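Side-chain contacts in tyrocidine synthetase 3 (Brevibacillus brevis, PDB 2JGP), which takes part in the nonribosomal synthesis of the antibiotic tyrocidine, here as a bidomain of a peptidyl carrier protein and a peptide bond-forming condensation domain: residues A[316-321]-A[331-336]; A[327-332]-A[432-437]; A[142-147]-A[200-205]; A[218-223]-A[228-233]. All coordinates share one frame; numbering follows the deposited sequence.

All four contacts lie in the condensation domain and fall into two groups. Along the chain interaction 3 closes first, then interaction 4, and interactions 1 and 2 follow. Interactions 3 and 4, centres about 10 Å apart, share the five-stranded sheet through its neighbouring strands 202-210 and 213-220. Interactions 1 and 2, centres about 8 Å apart, share helix 329-345, which meets helix 312-325 in one and strand 430-435 in the other. The centres of interactions 1 and 3 are about 40 Å apart. This separation is consistent with the two chloramphenicol acetyltransferase-like halves of condensation domains, each with its own helix-on-sheet core; interaction 4 spans the HHxxxDG signature.

Interaction 1 (A[316-321]-A[331-336])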
loop_
_atom_site.group_PDB
_atom_site.type_symbol
_atom_site.label_atom_id
_atom_site.label_comp_id
_atom_site.label_asym_id
_atom_site.label_seq_id
_atom_site.Cartn_x
_atom_site.Cartn_y
_atom_site.Cartn_z
ATOM N N GLU A 316 9.045 18.635 -12.626
ATOM C CA GLU A 316 10.464 18.418 -12.894
ATOM C C GLU A 316 11.335 18.930 -11.743
ATOM O O GLU A 316 12.301 18.280 -11.355
ATOM C CB GLU A 316 10.864 19.103 -14.197
ATOM C CG GLU A 316 12.230 18.699 -14.695
ATOM C CD GLU A 316 12.620 19.418 -15.967
ATOM O OE1 GLU A 316 12.981 18.727 -16.945
ATOM O OE2 GLU A 316 12.568 20.670 -15.991
ATOM N N GLY A 317 10.989 20.094 -11.200
ATOM C CA GLY A 317 11.720 20.658 -10.071
ATOM C C GLY A 317 11.662 19.777 -8.838
ATOM O O GLY A 317 12.655 19.625 -8.131
ATOM N N LEU A 318 10.489 19.194 -8.579
ATOM C CA LEU A 318 10.320 18.286 -7.449
ATOM C C LEU A 318 11.180 17.035 -7.619
ATOM O O LEU A 318 11.833 16.591 -6.670
ATOM C CB LEU A 318 8.837 17.918 -7.274
ATOM C CG LEU A 318 7.957 19.084 -6.811
ATOM C CD1 LEU A 318 6.468 18.752 -6.949
ATOM C CD2 LEU A 318 8.285 19.462 -5.377
ATOM N N HIS A 319 11.198 16.483 -8.832
ATOM C CA HIS A 319 12.090 15.358 -9.151
ATOM C C HIS A 319 13.552 15.708 -8.885
ATOM O O HIS A 319 14.275 14.927 -8.271
ATOM C CB HIS A 319 11.923 14.908 -10.609
ATOM C CG HIS A 319 10.789 13.954 -10.822
ATOM N ND1 HIS A 319 10.833 12.642 -10.397
ATOM C CD2 HIS A 319 9.578 14.122 -11.404
ATOM C CE1 HIS A 319 9.699 12.042 -10.717
ATOM N NE2 HIS A 319 8.920 12.919 -11.323
ATOM N N GLN A 320 13.981 16.884 -9.336
ATOM C CA GLN A 320 15.367 17.308 -9.144
ATOM C C GLN A 320 15.673 17.576 -7.665
ATOM O O GLN A 320 16.783 17.305 -7.206
ATOM C CB GLN A 320 15.683 18.538 -9.996
ATOM C CG GLN A 320 15.630 18.283 -11.501
ATOM C CD GLN A 320 16.872 17.579 -12.052
ATOM O OE1 GLN A 320 17.685 17.026 -11.305
ATOM N NE2 GLN A 320 17.022 17.609 -13.374
ATOM N N LEU A 321 14.693 18.094 -6.919
ATOM C CA LEU A 321 14.870 18.305 -5.475
ATOM C C LEU A 321 15.102 16.972 -4.757
ATOM O O LEU A 321 15.966 16.869 -3.876
ATOM C CB LEU A 321 13.659 19.022 -4.864
ATOM C CG LEU A 321 13.726 19.212 -3.340
ATOM C CD1 LEU A 321 14.942 20.032 -2.938
ATOM C CD2 LEU A 321 12.447 19.843 -2.822
ATOM N N MET A 331 8.945 10.906 -0.871
ATOM C CA MET A 331 9.340 11.541 0.392
ATOM C C MET A 331 9.203 13.064 0.364
ATOM O O MET A 331 8.776 13.669 1.344
ATOM C CB MET A 331 10.778 11.177 0.757
ATOM C CG MET A 331 10.986 9.728 1.191
ATOM S SD MET A 331 12.754 9.371 1.271
ATOM C CE MET A 331 12.739 7.592 1.535
ATOM N N VAL A 332 9.587 13.673 -0.751
ATOM C CA VAL A 332 9.508 15.124 -0.914
ATOM C C VAL A 332 8.052 15.573 -0.786
ATOM O O VAL A 332 7.732 16.488 -0.027
ATOM C CB VAL A 332 10.076 15.559 -2.283
ATOM C CG1 VAL A 332 9.762 17.036 -2.567
ATOM C CG2 VAL A 332 11.591 15.293 -2.349
ATOM N N LEU A 333 7.173 14.895 -1.516
ATOM C CA LEU A 333 5.737 15.195 -1.485
ATOM C C LEU A 333 5.112 14.947 -0.105
ATOM O O LEU A 333 4.289 15.743 0.361
ATOM C CB LEU A 333 5.007 14.378 -2.542
ATOM C CG LEU A 333 5.414 14.611 -3.991
ATOM C CD1 LEU A 333 4.702 13.619 -4.893
ATOM C CD2 LEU A 333 5.130 16.040 -4.415
ATOM N N LEU A 334 5.492 13.849 0.545
ATOM C CA LEU A 334 5.015 13.581 1.900
ATOM C C LEU A 334 5.472 14.681 2.847
ATOM O O LEU A 334 4.713 15.130 3.709
ATOM C CB LEU A 334 5.509 12.218 2.404
ATOM C CG LEU A 334 5.137 11.845 3.847
ATOM C CD1 LEU A 334 3.612 11.877 4.061
ATOM C CD2 LEU A 334 5.721 10.481 4.192
ATOM N N ALA A 335 6.725 15.102 2.690
ATOM C CA ALA A 335 7.273 16.194 3.474
ATOM C C ALA A 335 6.471 17.476 3.241
ATOM O O ALA A 335 6.074 18.141 4.193
ATOM C CB ALA A 335 8.750 16.406 3.125
ATOM N N ALA A 336 6.224 17.809 1.974
ATOM C CA ALA A 336 5.438 18.995 1.617
ATOM C C ALA A 336 4.009 18.893 2.152
ATOM O O ALA A 336 3.413 19.885 2.569
ATOM C CB ALA A 336 5.416 19.188 0.097
#
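Val332 fits against Leu318 and Leu321, and this is the tight centre of the contact. Its CG1 methyl lies 3.9 Å from Leu321 CD2 and 4.0 Å from Leu318 CD2, so one branch of the valine serves two leucines a helical turn apart. CG1 stands anti to the backbone N (chi1 170°), which directs it at the facing helix. A beta-branched residue suits the spot because it is short and stiff where the backbones come nearest, Leu318 CA to Val332 CA being 7.3 Å. Leu318 spreads its other methyl to Leu333, CD1 to CD2 at 3.9 Å, and these two side chains cross at about a right angle. That point is a single methyl pair, with Phe432 and Phe434 packing on Leu333 beyond it, while Ile506 of helix 489-508 closes over both Leu318 and Leu321. The far side of helix 312-325 is quite different: Glu316 and Gln320 are exposed, as suits polar chains facing water, and His319 turns away to hydrogen-bond Glu471. The short segments run at 105° with axes 10.2 Å apart. Two successive helices, packed almost crosswise through aliphatic side chains after a brief link, are consistent with an alpha-alpha corner.

Interaction 2 (A[327-332]-A[432-437]); sequences TTLYMV and FTFQNS
Tyr330 and Phe432 meet because each carries its CG anti to the backbone N, with chi1 -178° and 171°, and the two side chains then slide past each other in opposite directions. The result is a T-shaped pair in which the edge of Phe432 faces one face of Tyr330, centroids 5.3 Å apart and planes at 78°. The point of the edge is Phe432 CE2, which lies 3.8 Å from Tyr330 CE1 and is displaced toward the rim of the tyrosine ring. Phe434 shares the extended first torsion and lies two residues further along the strand, on the same side; its CB comes within 3.7 Å of Tyr330 CD1. The end of its ring is taken up by Leu329, CD2 to Phe434 CZ at 3.6 Å, the leucine crossing the phenylalanine at about a right angle. Here the beginning of helix 329-345 packs on strand 430-435, a helix-on-sheet layer in the later half of the condensation domain. Thr328 is the N-cap of that helix: its OG1 accepts from Met331 N at 3.1 Å, meeting one of the first-turn amides. Tyrosine suits the partly exposed border, since its ring packs while its hydroxyl reaches a water lying in the ring plane at 2.7 Å from OH. The same water donates to Phe432 O at 2.8 Å and so ties the ring to the strand backbone. Thr433, on the reverse of the strand, turns away and hydrogen-bonds Ser468, whereas Phe432 continues inward onto Leu333, Leu334 and Val352.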
loop_
_atom_site.group_PDB
_atom_site.type_symbol
_atom_site.label_atom_id
_atom_site.label_comp_id
_atom_site.label_asym_id
_atom_site.label_seq_id
_atom_site.Cartn_x
_atom_site.Cartn_y
_atom_site.Cartn_z
ATOM N N THR A 327 16.594 11.774 -1.639
ATOM C CA THR A 327 15.283 11.265 -1.264
ATOM C C THR A 327 14.531 10.812 -2.507
ATOM O O THR A 327 15.027 10.938 -3.631
ATOM C CB THR A 327 14.447 12.335 -0.518
ATOM O OG1 THR A 327 14.259 13.484 -1.354
ATOM C CG2 THR A 327 15.133 12.750 0.771
ATOM N N THR A 328 13.345 10.256 -2.292
ATOM C CA THR A 328 12.450 9.889 -3.370
ATOM C C THR A 328 11.443 11.017 -3.550
ATOM O O THR A 328 11.221 11.807 -2.632
ATOM C CB THR A 328 11.707 8.570 -3.056
ATOM O OG1 THR A 328 10.918 8.725 -1.870
ATOM C CG2 THR A 328 12.709 7.415 -2.856
ATOM N N LEU A 329 10.839 11.099 -4.729
ATOM C CA LEU A 329 9.765 12.059 -4.960
ATOM C C LEU A 329 8.651 11.837 -3.943
ATOM O O LEU A 329 8.102 12.786 -3.395
ATOM C CB LEU A 329 9.223 11.942 -6.386
ATOM C CG LEU A 329 8.050 12.859 -6.735
ATOM C CD1 LEU A 329 8.369 14.325 -6.432
ATOM C CD2 LEU A 329 7.665 12.674 -8.189
ATOM N N TYR A 330 8.346 10.570 -3.669
ATOM C CA TYR A 330 7.400 10.214 -2.619
ATOM C C TYR A 330 7.691 10.953 -1.312
ATOM O O TYR A 330 6.792 11.548 -0.714
ATOM C CB TYR A 330 7.448 8.700 -2.369
ATOM C CG TYR A 330 6.480 8.216 -1.325
ATOM C CD1 TYR A 330 5.255 7.671 -1.692
ATOM C CD2 TYR A 330 6.789 8.293 0.031
ATOM C CE1 TYR A 330 4.360 7.223 -0.741
ATOM C CE2 TYR A 330 5.904 7.851 0.989
ATOM C CZ TYR A 330 4.689 7.319 0.595
ATOM O OH TYR A 330 3.805 6.870 1.535
ATOM N N MET A 331 8.945 10.906 -0.871
ATOM C CA MET A 331 9.340 11.541 0.392
ATOM C C MET A 331 9.203 13.064 0.364
ATOM O O MET A 331 8.776 13.669 1.344
ATOM C CB MET A 331 10.778 11.177 0.757
ATOM C CG MET A 331 10.986 9.728 1.191
ATOM S SD MET A 331 12.754 9.371 1.271
ATOM C CE MET A 331 12.739 7.592 1.535
ATOM N N VAL A 332 9.587 13.673 -0.751
ATOM C CA VAL A 332 9.508 15.124 -0.914
ATOM C C VAL A 332 8.052 15.573 -0.786
ATOM O O VAL A 332 7.732 16.488 -0.027
ATOM C CB VAL A 332 10.076 15.559 -2.283
ATOM C CG1 VAL A 332 9.762 17.036 -2.567
ATOM C CG2 VAL A 332 11.591 15.293 -2.349
ATOM N N PHE A 432 -1.972 9.735 2.731
ATOM C CA PHE A 432 -1.201 10.223 1.590
ATOM C C PHE A 432 -0.832 9.044 0.703
ATOM O O PHE A 432 -0.359 8.027 1.209
ATOM C CB PHE A 432 0.068 10.927 2.079
ATOM C CG PHE A 432 1.025 11.280 0.981
ATOM C CD1 PHE A 432 0.874 12.460 0.272
ATOM C CD2 PHE A 432 2.069 10.429 0.649
ATOM C CE1 PHE A 432 1.748 12.790 -0.749
ATOM C CE2 PHE A 432 2.952 10.753 -0.376
ATOM C CZ PHE A 432 2.789 11.931 -1.075
ATOM N N THR A 433 -1.064 9.169 -0.605
ATOM C CA THR A 433 -0.609 8.156 -1.578
ATOM C C THR A 433 0.059 8.795 -2.790
ATOM O O THR A 433 -0.229 9.935 -3.134
ATOM C CB THR A 433 -1.758 7.247 -2.084
ATOM O OG1 THR A 433 -2.630 7.986 -2.951
ATOM C CG2 THR A 433 -2.558 6.671 -0.921
ATOM N N PHE A 434 0.956 8.047 -3.431
ATOM C CA PHE A 434 1.618 8.500 -4.660
ATOM C C PHE A 434 1.667 7.341 -5.658
ATOM O O PHE A 434 2.097 6.242 -5.311
ATOM C CB PHE A 434 3.023 9.036 -4.351
ATOM C CG PHE A 434 3.838 9.362 -5.577
ATOM C CD1 PHE A 434 3.424 10.351 -6.458
ATOM C CD2 PHE A 434 5.015 8.672 -5.855
ATOM C CE1 PHE A 434 4.160 10.650 -7.594
ATOM C CE2 PHE A 434 5.762 8.969 -6.990
ATOM C CZ PHE A 434 5.333 9.960 -7.862
ATOM N N GLN A 435 1.203 7.582 -6.884
ATOM C CA GLN A 435 1.119 6.536 -7.914
ATOM C C GLN A 435 1.705 7.023 -9.241
ATOM O O GLN A 435 1.930 8.221 -9.420
ATOM C CB GLN A 435 -0.338 6.102 -8.127
ATOM C CG GLN A 435 -1.203 6.025 -6.858
ATOM C CD GLN A 435 -1.984 7.308 -6.583
ATOM O OE1 GLN A 435 -1.695 8.040 -5.631
ATOM N NE2 GLN A 435 -2.978 7.583 -7.421
ATOM N N ASN A 436 1.936 6.088 -10.166
ATOM C CA ASN A 436 2.469 6.398 -11.501
ATOM C C ASN A 436 1.475 6.078 -12.627
ATOM O O ASN A 436 1.732 5.199 -13.457
ATOM C CB ASN A 436 3.781 5.634 -11.745
ATOM C CG ASN A 436 4.972 6.256 -11.033
ATOM O OD1 ASN A 436 5.598 5.623 -10.181
ATOM N ND2 ASN A 436 5.300 7.495 -11.391
ATOM N N SER A 437 0.347 6.792 -12.650
ATOM C CA SER A 437 -0.650 6.683 -13.729
ATOM C C SER A 437 -1.135 5.245 -13.945
ATOM O O SER A 437 -0.881 4.374 -13.115
ATOM C CB SER A 437 -0.072 7.242 -15.038
ATOM O OG SER A 437 -1.076 7.395 -16.026
HETATM O O HOH W 1 1.413 5.911 0.623
#

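Interaction 3 (A[142-147]-A[200-205]); sequences RLIARH and PLIRVS
Ile144 lays its longer branch against Ile202, with the two isoleucines pointing from helix and strand toward each other. Ile202 offers its CG2 methyl, which sits alongside the CG1-CD1 bond of Ile144, 4.2 Å from CG1 and 4.3 Å from CD1. The branch is nearly straight (chi2 163°), so CD1 extends beyond Ile202 as far as Pro200. There it faces the CB-CG edge of the pyrrolidine ring, and Ile144 CD1 to Pro200 CG measures 4.5 Å, a looser touch. One aliphatic branch thus touches both an isoleucine methyl and the proline ring. Pro200 follows a cis peptide bond, and Leu201 is the centre of an inverse gamma turn, closed by a weak bond from Ile202 N to Pro200 O at 3.1 Å. This tight turn leads straight into strand 202-210 of the five-stranded sheet, so the contact sets the last turn of helix 133-146 against the entrance to a strand, in the earlier half of the condensation domain. Val169 and Phe171 also pack on Ile144, and Thr218 and Met220 of the adjacent strand pack on Ile202; beta-branched isoleucine suits both the buried strand position and this apolar setting. On the other side of the helix end, Arg146 CG lies over the centre of the His147 ring, 3.8 Å above its plane. Glu236 holds both residues there, through a salt bridge to Arg146 and a hydrogen bond to His147 NE2.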
loop_
_atom_site.group_PDB
_atom_site.type_symbol
_atom_site.label_atom_id
_atom_site.label_comp_id
_atom_site.label_asym_id
_atom_site.label_seq_id
_atom_site.Cartn_x
_atom_site.Cartn_y
_atom_site.Cartn_z
ATOM N N ARG A 142 -10.103 -20.271 -15.659
ATOM C CA ARG A 142 -8.657 -20.475 -15.558
ATOM C C ARG A 142 -8.039 -19.620 -14.450
ATOM O O ARG A 142 -7.195 -20.105 -13.705
ATOM C CB ARG A 142 -7.965 -20.199 -16.896
ATOM C CG ARG A 142 -8.190 -21.287 -17.943
ATOM C CD ARG A 142 -7.258 -21.119 -19.133
ATOM N NE ARG A 142 -7.253 -22.295 -20.006
ATOM C CZ ARG A 142 -8.204 -22.602 -20.888
ATOM N NH1 ARG A 142 -9.277 -21.828 -21.040
ATOM N NH2 ARG A 142 -8.087 -23.701 -21.625
ATOM N N LEU A 143 -8.469 -18.361 -14.335
ATOM C CA LEU A 143 -7.992 -17.476 -13.262
ATOM C C LEU A 143 -8.294 -18.063 -11.894
ATOM O O LEU A 143 -7.444 -18.042 -11.000
ATOM C CB LEU A 143 -8.641 -16.088 -13.340
ATOM C CG LEU A 143 -8.087 -15.040 -14.309
ATOM C CD1 LEU A 143 -8.866 -13.744 -14.104
ATOM C CD2 LEU A 143 -6.594 -14.808 -14.099
ATOM N N ILE A 144 -9.521 -18.555 -11.738
ATOM C CA ILE A 144 -9.960 -19.181 -10.493
ATOM C C ILE A 144 -9.128 -20.426 -10.189
ATOM O O ILE A 144 -8.728 -20.636 -9.049
ATOM C CB ILE A 144 -11.460 -19.543 -10.546
ATOM C CG1 ILE A 144 -12.310 -18.267 -10.594
ATOM C CG2 ILE A 144 -11.856 -20.371 -9.331
ATOM C CD1 ILE A 144 -13.744 -18.499 -11.043
ATOM N N ALA A 145 -8.861 -21.241 -11.210
ATOM C CA ALA A 145 -7.973 -22.400 -11.059
ATOM C C ALA A 145 -6.550 -21.983 -10.674
ATOM O O ALA A 145 -5.899 -22.649 -9.867
ATOM C CB ALA A 145 -7.944 -23.225 -12.347
ATOM N N ARG A 146 -6.081 -20.880 -11.253
ATOM C CA ARG A 146 -4.708 -20.402 -11.048
ATOM C C ARG A 146 -4.455 -19.817 -9.662
ATOM O O ARG A 146 -3.403 -20.060 -9.067
ATOM C CB ARG A 146 -4.362 -19.350 -12.112
ATOM C CG ARG A 146 -3.031 -18.633 -11.920
ATOM C CD ARG A 146 -2.744 -17.747 -13.127
ATOM N NE ARG A 146 -1.617 -16.838 -12.916
ATOM C CZ ARG A 146 -0.339 -17.204 -12.962
ATOM N NH1 ARG A 146 -0.002 -18.470 -13.156
ATOM N NH2 ARG A 146 0.607 -16.297 -12.777
ATOM N N HIS A 147 -5.403 -19.028 -9.165
ATOM C CA HIS A 147 -5.201 -18.249 -7.945
ATOM C C HIS A 147 -5.971 -18.842 -6.771
ATOM O O HIS A 147 -7.198 -18.788 -6.745
ATOM C CB HIS A 147 -5.631 -16.797 -8.186
ATOM C CG HIS A 147 -4.783 -16.077 -9.186
ATOM N ND1 HIS A 147 -3.450 -15.801 -8.967
ATOM C CD2 HIS A 147 -5.071 -15.588 -10.414
ATOM C CE1 HIS A 147 -2.955 -15.170 -10.017
ATOM N NE2 HIS A 147 -3.917 -15.027 -10.909
ATOM N N PRO A 200 -16.221 -19.590 -5.151
ATOM C CA PRO A 200 -15.287 -18.476 -5.247
ATOM C C PRO A 200 -15.891 -17.150 -4.772
ATOM O O PRO A 200 -17.074 -16.873 -5.019
ATOM C CB PRO A 200 -14.996 -18.414 -6.742
ATOM C CG PRO A 200 -16.276 -18.828 -7.368
ATOM C CD PRO A 200 -16.884 -19.847 -6.443
ATOM N N LEU A 201 -15.082 -16.335 -4.107
ATOM C CA LEU A 201 -15.510 -14.999 -3.697
ATOM C C LEU A 201 -15.258 -13.977 -4.810
ATOM O O LEU A 201 -14.737 -12.886 -4.576
ATOM C CB LEU A 201 -14.816 -14.590 -2.399
ATOM C CG LEU A 201 -15.196 -15.502 -1.232
ATOM C CD1 LEU A 201 -14.224 -15.355 -0.081
ATOM C CD2 LEU A 201 -16.636 -15.227 -0.789
ATOM N N ILE A 202 -15.639 -14.354 -6.026
ATOM C CA ILE A 202 -15.598 -13.462 -7.172
ATOM C C ILE A 202 -16.824 -13.774 -8.004
ATOM O O ILE A 202 -17.225 -14.939 -8.117
ATOM C CB ILE A 202 -14.295 -13.627 -8.002
ATOM C CG1 ILE A 202 -14.270 -12.641 -9.179
ATOM C CG2 ILE A 202 -14.140 -15.057 -8.508
ATOM C CD1 ILE A 202 -12.892 -12.456 -9.820
ATOM N N ARG A 203 -17.439 -12.734 -8.558
ATOM C CA ARG A 203 -18.579 -12.914 -9.454
ATOM C C ARG A 203 -18.448 -11.975 -10.642
ATOM O O ARG A 203 -17.819 -10.914 -10.554
ATOM C CB ARG A 203 -19.917 -12.727 -8.727
ATOM C CG ARG A 203 -20.014 -11.521 -7.814
ATOM C CD ARG A 203 -21.427 -11.379 -7.246
ATOM N NE ARG A 203 -21.703 -12.303 -6.141
ATOM C CZ ARG A 203 -21.931 -11.954 -4.874
ATOM N NH1 ARG A 203 -21.942 -10.684 -4.499
ATOM N NH2 ARG A 203 -22.161 -12.891 -3.965
ATOM N N VAL A 204 -19.013 -12.402 -11.765
ATOM C CA VAL A 204 -18.852 -11.687 -13.018
ATOM C C VAL A 204 -20.186 -11.656 -13.756
ATOM O O VAL A 204 -20.863 -12.679 -13.872
ATOM C CB VAL A 204 -17.768 -12.357 -13.893
ATOM C CG1 VAL A 204 -17.539 -11.571 -15.190
ATOM C CG2 VAL A 204 -16.467 -12.478 -13.111
ATOM N N SER A 205 -20.564 -10.468 -14.226
ATOM C CA SER A 205 -21.703 -10.304 -15.119
ATOM C C SER A 205 -21.223 -9.659 -16.416
ATOM O O SER A 205 -20.526 -8.642 -16.387
ATOM C CB SER A 205 -22.789 -9.443 -14.474
ATOM O OG SER A 205 -23.373 -10.096 -13.358
#

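Interaction 4 (A[218-223]-A[228-233]); sequences TDMHHS and VSSGIL
Met220 and Leu233 reach toward each other tip to tip, the sulfur and terminal methyl of one against a single methyl of the other. Leu233 CD2 lies 3.6 Å from Met220 SD and 3.6 Å from Met220 CE, so it is cradled at the end of the thioether. Ser230 marks the margin, its OG 4.4 Å from Met220 CE and hydrogen-bonded to Asp226 O. Methionine suits a gap where strand and helix CA atoms are 9.2 Å apart at best (Met220 to Ser230), being long, unbranched and pliant. Its CG is wedged between the backbone N and the carbonyl carbon (chi1 67°), and a bend at chi3 (82°) swings CE round. Ile202 and Ser225 pack on Met220, while Val368 packs on Leu233. The HHxxxDG signature of condensation domains begins within segment 218-223, at His221, directly after strand 213-220, and runs to the start of helix 227-241. Its first histidine points to another side of the chain than Met220 and organises the turn: Ser223 N donates to His221 ND1 at 3.1 Å (160°), tilted from the ring plane, and Ser223 OG is hydrogen-bonded to the same nitrogen at 2.8 Å. On the far side of the ring, His221 NE2 bonds Asp110. Further out, Asp219 binds Asn120 and the backbone of Met121, fixing the strand, and Ser229 links the helix to Asp226 and Gly369 O.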
loop_
_atom_site.group_PDB
_atom_site.type_symbol
_atom_site.label_atom_id
_atom_site.label_comp_id
_atom_site.label_asym_id
_atom_site.label_seq_id
_atom_site.Cartn_x
_atom_site.Cartn_y
_atom_site.Cartn_z
ATOM N N THR A 218 -17.341 -6.970 -12.624
ATOM C CA THR A 218 -16.627 -7.928 -11.788
ATOM C C THR A 218 -16.649 -7.437 -10.345
ATOM O O THR A 218 -16.514 -6.242 -10.087
ATOM C CB THR A 218 -15.170 -8.112 -12.262
ATOM O OG1 THR A 218 -15.155 -8.522 -13.641
ATOM C CG2 THR A 218 -14.449 -9.159 -11.414
ATOM N N ASP A 219 -16.851 -8.355 -9.407
ATOM C CA ASP A 219 -16.819 -8.015 -7.987
ATOM C C ASP A 219 -16.156 -9.153 -7.233
ATOM O O ASP A 219 -16.244 -10.313 -7.640
ATOM C CB ASP A 219 -18.228 -7.761 -7.456
ATOM C CG ASP A 219 -18.243 -7.005 -6.130
ATOM O OD1 ASP A 219 -17.168 -6.725 -5.553
ATOM O OD2 ASP A 219 -19.354 -6.674 -5.672
ATOM N N MET A 220 -15.472 -8.809 -6.149
ATOM C CA MET A 220 -14.822 -9.804 -5.315
ATOM C C MET A 220 -14.699 -9.236 -3.925
ATOM O O MET A 220 -14.842 -8.021 -3.730
ATOM C CB MET A 220 -13.447 -10.198 -5.882
ATOM C CG MET A 220 -12.384 -9.106 -5.860
ATOM S SD MET A 220 -10.955 -9.459 -6.926
ATOM C CE MET A 220 -11.587 -8.934 -8.523
ATOM N N HIS A 221 -14.461 -10.115 -2.958
ATOM C CA HIS A 221 -14.413 -9.705 -1.573
ATOM C C HIS A 221 -12.984 -9.324 -1.191
ATOM O O HIS A 221 -12.036 -9.998 -1.577
ATOM C CB HIS A 221 -14.937 -10.810 -0.666
ATOM C CG HIS A 221 -15.245 -10.337 0.716
ATOM N ND1 HIS A 221 -14.298 -10.307 1.717
ATOM C CD2 HIS A 221 -16.380 -9.834 1.256
ATOM C CE1 HIS A 221 -14.841 -9.827 2.819
ATOM N NE2 HIS A 221 -16.104 -9.532 2.567
ATOM N N HIS A 222 -12.842 -8.242 -0.429
ATOM C CA HIS A 222 -11.518 -7.688 -0.124
ATOM C C HIS A 222 -10.644 -8.614 0.735
ATOM O O HIS A 222 -9.434 -8.396 0.835
ATOM C CB HIS A 222 -11.638 -6.313 0.554
ATOM C CG HIS A 222 -10.534 -5.365 0.190
ATOM N ND1 HIS A 222 -9.209 -5.746 0.166
ATOM C CD2 HIS A 222 -10.558 -4.063 -0.180
ATOM C CE1 HIS A 222 -8.463 -4.712 -0.183
ATOM N NE2 HIS A 222 -9.256 -3.682 -0.411
ATOM N N SER A 223 -11.244 -9.636 1.344
ATOM C CA SER A 223 -10.497 -10.629 2.135
ATOM C C SER A 223 -9.573 -11.518 1.296
ATOM O O SER A 223 -8.663 -12.154 1.834
ATOM C CB SER A 223 -11.463 -11.522 2.927
ATOM O OG SER A 223 -12.315 -12.244 2.050
ATOM N N VAL A 228 -3.586 -3.997 -5.987
ATOM C CA VAL A 228 -2.580 -4.648 -6.821
ATOM C C VAL A 228 -3.108 -5.967 -7.405
ATOM O O VAL A 228 -2.872 -6.250 -8.578
ATOM C CB VAL A 228 -1.262 -4.884 -6.049
ATOM C CG1 VAL A 228 -0.360 -5.862 -6.783
ATOM C CG2 VAL A 228 -0.536 -3.562 -5.817
ATOM N N SER A 229 -3.822 -6.763 -6.602
ATOM C CA SER A 229 -4.342 -8.047 -7.092
ATOM C C SER A 229 -5.339 -7.853 -8.241
ATOM O O SER A 229 -5.320 -8.610 -9.211
ATOM C CB SER A 229 -4.999 -8.863 -5.980
ATOM O OG SER A 229 -4.134 -9.054 -4.876
ATOM N N SER A 230 -6.192 -6.833 -8.137
ATOM C CA SER A 230 -7.139 -6.509 -9.211
ATOM C C SER A 230 -6.428 -6.171 -10.514
ATOM O O SER A 230 -6.895 -6.543 -11.594
ATOM C CB SER A 230 -8.060 -5.354 -8.804
ATOM O OG SER A 230 -8.769 -5.684 -7.628
ATOM N N GLY A 231 -5.291 -5.483 -10.416
ATOM C CA GLY A 231 -4.472 -5.190 -11.591
ATOM C C GLY A 231 -3.934 -6.461 -12.222
ATOM O O GLY A 231 -3.981 -6.625 -13.441
ATOM N N ILE A 232 -3.438 -7.363 -11.379
ATOM C CA ILE A 232 -2.942 -8.674 -11.807
ATOM C C ILE A 232 -4.058 -9.465 -12.492
ATOM O O ILE A 232 -3.881 -9.964 -13.604
ATOM C CB ILE A 232 -2.371 -9.479 -10.596
ATOM C CG1 ILE A 232 -1.121 -8.797 -10.036
ATOM C CG2 ILE A 232 -2.002 -10.906 -10.995
ATOM C CD1 ILE A 232 -0.627 -9.408 -8.747
ATOM N N LEU A 233 -5.210 -9.547 -11.830
ATOM C CA LEU A 233 -6.389 -10.236 -12.372
ATOM C C LEU A 233 -6.819 -9.705 -13.743
ATOM O O LEU A 233 -7.127 -10.490 -14.649
ATOM C CB LEU A 233 -7.559 -10.119 -11.389
ATOM C CG LEU A 233 -7.895 -11.295 -10.454
ATOM C CD1 LEU A 233 -6.745 -12.222 -10.161
ATOM C CD2 LEU A 233 -8.524 -10.766 -9.172
#